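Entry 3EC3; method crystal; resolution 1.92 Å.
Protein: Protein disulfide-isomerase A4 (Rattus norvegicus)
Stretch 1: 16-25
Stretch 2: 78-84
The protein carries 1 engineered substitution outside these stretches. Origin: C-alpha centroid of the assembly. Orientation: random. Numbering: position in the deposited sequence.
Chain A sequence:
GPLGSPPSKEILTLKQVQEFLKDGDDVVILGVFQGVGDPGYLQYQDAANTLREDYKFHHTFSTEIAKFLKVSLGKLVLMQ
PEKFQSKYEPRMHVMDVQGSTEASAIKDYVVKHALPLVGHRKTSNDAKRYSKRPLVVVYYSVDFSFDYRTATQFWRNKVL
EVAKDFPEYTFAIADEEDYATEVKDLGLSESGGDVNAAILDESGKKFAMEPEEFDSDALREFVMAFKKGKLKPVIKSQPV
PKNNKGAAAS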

# COMPACT_ATOMS: atom_id res chain seq x y z
N GLN A 16 10.44 14.64 -11.76
CA GLN A 16 9.15 13.96 -11.83
C GLN A 16 9.12 12.79 -10.83
O GLN A 16 8.15 12.62 -10.06
CB GLN A 16 8.92 13.46 -13.26
CG GLN A 16 7.59 12.70 -13.53
CD GLN A 16 6.41 13.65 -13.79
OE1 GLN A 16 6.44 14.82 -13.42
NE2 GLN A 16 5.39 13.15 -14.46
N VAL A 17 10.15 11.96 -10.88
CA VAL A 17 10.21 10.79 -9.96
C VAL A 17 10.29 11.26 -8.50
O VAL A 17 9.59 10.73 -7.65
CB VAL A 17 11.42 9.90 -10.27
CG1 VAL A 17 11.43 8.67 -9.32
CG2 VAL A 17 11.41 9.47 -11.71
N GLN A 18 11.13 12.25 -8.21
CA GLN A 18 11.19 12.86 -6.86
C GLN A 18 9.83 13.36 -6.35
O GLN A 18 9.42 13.10 -5.22
CB GLN A 18 12.27 13.95 -6.84
CG GLN A 18 13.69 13.33 -7.05
CD GLN A 18 14.79 14.38 -7.28
OE1 GLN A 18 14.58 15.38 -7.94
NE2 GLN A 18 15.98 14.13 -6.74
N GLU A 19 9.10 14.04 -7.22
CA GLU A 19 7.76 14.52 -6.88
C GLU A 19 6.76 13.36 -6.60
O GLU A 19 5.94 13.45 -5.70
CB GLU A 19 7.26 15.42 -8.01
CG GLU A 19 5.80 15.83 -7.93
CD GLU A 19 5.42 16.69 -9.12
OE1 GLU A 19 5.44 17.93 -8.97
OE2 GLU A 19 5.17 16.13 -10.22
N PHE A 20 6.84 12.29 -7.35
CA PHE A 20 6.02 11.13 -7.08
C PHE A 20 6.27 10.58 -5.67
O PHE A 20 5.33 10.24 -4.94
CB PHE A 20 6.24 10.07 -8.13
CG PHE A 20 5.62 10.44 -9.48
CD1 PHE A 20 4.72 11.50 -9.57
CD2 PHE A 20 5.90 9.73 -10.61
CE1 PHE A 20 4.13 11.85 -10.77
CE2 PHE A 20 5.32 10.07 -11.82
CZ PHE A 20 4.42 11.13 -11.89
N LEU A 21 7.52 10.56 -5.27
CA LEU A 21 7.86 9.86 -4.03
C LEU A 21 7.45 10.76 -2.87
O LEU A 21 7.02 10.32 -1.81
CB LEU A 21 9.36 9.48 -4.05
CG LEU A 21 9.68 8.48 -5.18
CD1 LEU A 21 11.19 8.33 -5.49
CD2 LEU A 21 9.02 7.10 -4.96
N LYS A 22 7.52 12.07 -3.11
CA LYS A 22 7.23 13.05 -2.07
C LYS A 22 5.76 13.35 -1.87
O LYS A 22 5.28 13.46 -0.73
CB LYS A 22 7.98 14.33 -2.41
CG LYS A 22 9.45 14.29 -2.02
CD LYS A 22 10.17 13.08 -2.60
CE LYS A 22 11.58 13.44 -2.97
NZ LYS A 22 12.20 12.35 -3.72
N ASP A 23 5.03 13.42 -2.97
CA ASP A 23 3.67 13.94 -2.99
C ASP A 23 2.66 12.84 -3.15
O ASP A 23 1.48 13.05 -2.89
CB ASP A 23 3.47 14.79 -4.25
CG ASP A 23 4.14 16.12 -4.17
OD1 ASP A 23 4.85 16.35 -3.16
OD2 ASP A 23 3.96 16.91 -5.14
N GLY A 24 3.13 11.70 -3.61
CA GLY A 24 2.23 10.67 -4.05
C GLY A 24 1.47 10.06 -2.94
O GLY A 24 1.92 10.10 -1.79
N ASP A 25 0.39 9.37 -3.31
CA ASP A 25 -0.44 8.65 -2.37
C ASP A 25 -0.63 7.24 -2.78
O ASP A 25 -1.43 6.55 -2.17
CB ASP A 25 -1.81 9.37 -2.23
CG ASP A 25 -2.85 8.97 -3.33
OD1 ASP A 25 -2.47 8.63 -4.48
OD2 ASP A 25 -4.08 9.02 -3.02
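Stretch 2 78-84: LMQPEKF

Stretch 2 runs past the C-terminal end of the helix in stretch 1 and travels in broadly the same direction as the helix. Stretch 1 carries the end of a helix that begins earlier in the chain and runs to Asp-23, and Gly-24 is the first residue to leave helical phi/psi. Stretch 2 opens as the end of a strand, 78-79, passes through an extended link at Gln-80 and Pro-81, and closes in a 3-10 segment, 82-84. The nearest pair of CA atoms is Leu-21 CA and Pro-81 CA, 4.1 Å apart. Together the two stretches bury 453 Å².

Leu-78 is buried but out of reach of the helix. Met-79, a selenomethionine, is the first residue to touch it. Its CA-to-CB bond points toward stretch 1, with chi1 m and chi2 t. Met-79 CB packs 3.9 Å from Leu-21 CD2, and Met-79 CE lies 4.3 Å from Val-17 CG1. Val-17 and Leu-21 are one helical turn apart, so this side chain meets two successive turns.

Gln-80 remains extended, at phi/psi -103/154, and its CA-to-CB bond points away. Its backbone still makes contact: Gln-80 O is 3.7 Å from Leu-21 CD2. Pro-81 sits against the end of the helix. Pro-81 CA is 3.2 Å from Leu-21 O, and Pro-81 CB is 3.4 Å from Gly-24 O. Gly-24 has no side chain; an ideal CB there would clash with Phe-20 O at 2.4 Å.

At Glu-82 the chain turns to helical phi/psi, -52/-42. Glu-82 N donates a hydrogen bond to Leu-21 O, 2.8 Å away, with an angle of 161° at the hydrogen. This ties the start of the 3-10 segment to a carbonyl in the last turn of the helix. Glu-82 CB lies 3.8 Å from Leu-21 O.

Lys-83 brings the end of its side chain back to stretch 1. Lys-83 NZ donates a hydrogen bond to Gly-24 O at 2.9 Å, just beyond the helix. Water 1 bridges the two stretches. It donates to Leu-21 O at 3.1 Å and Lys-22 O at 2.9 Å, and accepts from Lys-83 N at 2.9 Å and Lys-83 NZ at 3.0 Å. Water 2 donates to Asp-23 O at 3.0 Å and accepts a weak bond from Lys-83 NZ at 3.3 Å.

Phe-84 completes the turn, with Phe-84 N bonded to Pro-81 O at 2.9 Å. Its CA-to-CB bond points toward stretch 1. Asp-25 O lies at the ring edge, near the ring plane, 3.7 Å from Phe-84 CE1.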

# COMPACT_ATOMS: atom_id res chain seq x y z
N LEU A 78 8.94 -0.93 -8.59
CA LEU A 78 7.80 -0.45 -7.84
C LEU A 78 8.34 0.17 -6.57
O LEU A 78 9.15 -0.48 -5.84
CB LEU A 78 6.85 -1.58 -7.47
CG LEU A 78 5.67 -1.82 -8.43
CD1 LEU A 78 6.18 -2.58 -9.57
CD2 LEU A 78 4.55 -2.64 -7.69
N MSE A 79 7.90 1.39 -6.30
CA MSE A 79 8.34 2.11 -5.14
C MSE A 79 7.13 2.72 -4.45
O MSE A 79 6.11 2.97 -5.09
CB MSE A 79 9.30 3.21 -5.56
CG MSE A 79 10.57 2.67 -6.16
SE MSE A 79 11.69 4.14 -6.81
CE MSE A 79 10.71 4.48 -8.47
N GLN A 80 7.23 2.93 -3.14
CA GLN A 80 6.14 3.60 -2.44
C GLN A 80 6.54 5.05 -2.17
O GLN A 80 7.72 5.33 -2.00
CB GLN A 80 5.86 2.90 -1.09
CG GLN A 80 5.34 1.50 -1.25
CD GLN A 80 3.92 1.43 -1.83
OE1 GLN A 80 3.16 2.40 -1.80
NE2 GLN A 80 3.57 0.28 -2.35
N PRO A 81 5.56 5.95 -2.03
CA PRO A 81 5.85 7.31 -1.60
C PRO A 81 6.54 7.27 -0.20
O PRO A 81 6.32 6.32 0.53
CB PRO A 81 4.48 7.93 -1.43
CG PRO A 81 3.50 7.06 -2.12
CD PRO A 81 4.13 5.69 -2.23
N GLU A 82 7.34 8.28 0.13
CA GLU A 82 8.08 8.35 1.39
C GLU A 82 7.14 8.11 2.58
O GLU A 82 7.53 7.46 3.56
CB GLU A 82 8.71 9.75 1.60
CG GLU A 82 9.92 10.12 0.73
CD GLU A 82 10.88 11.21 1.39
OE1 GLU A 82 10.54 11.85 2.41
OE2 GLU A 82 12.02 11.40 0.88
N LYS A 83 5.94 8.70 2.54
CA LYS A 83 5.00 8.56 3.70
C LYS A 83 4.61 7.09 3.99
O LYS A 83 4.13 6.77 5.09
CB LYS A 83 3.76 9.45 3.47
CG LYS A 83 2.95 9.04 2.21
CD LYS A 83 1.57 9.78 2.10
CE LYS A 83 1.71 11.33 1.94
NZ LYS A 83 2.45 11.62 0.64
N PHE A 84 4.81 6.19 3.02
CA PHE A 84 4.51 4.75 3.20
C PHE A 84 5.70 3.82 3.31
O PHE A 84 5.51 2.58 3.45
CB PHE A 84 3.53 4.21 2.17
CG PHE A 84 2.27 4.96 2.15
CD1 PHE A 84 1.73 5.37 0.93
CD2 PHE A 84 1.63 5.34 3.35
CE1 PHE A 84 0.55 6.12 0.91
CE2 PHE A 84 0.46 6.08 3.33
CZ PHE A 84 -0.06 6.46 2.10
O HOH W 1 5.35 10.94 0.72
O HOH W 2 -0.41 11.81 -0.90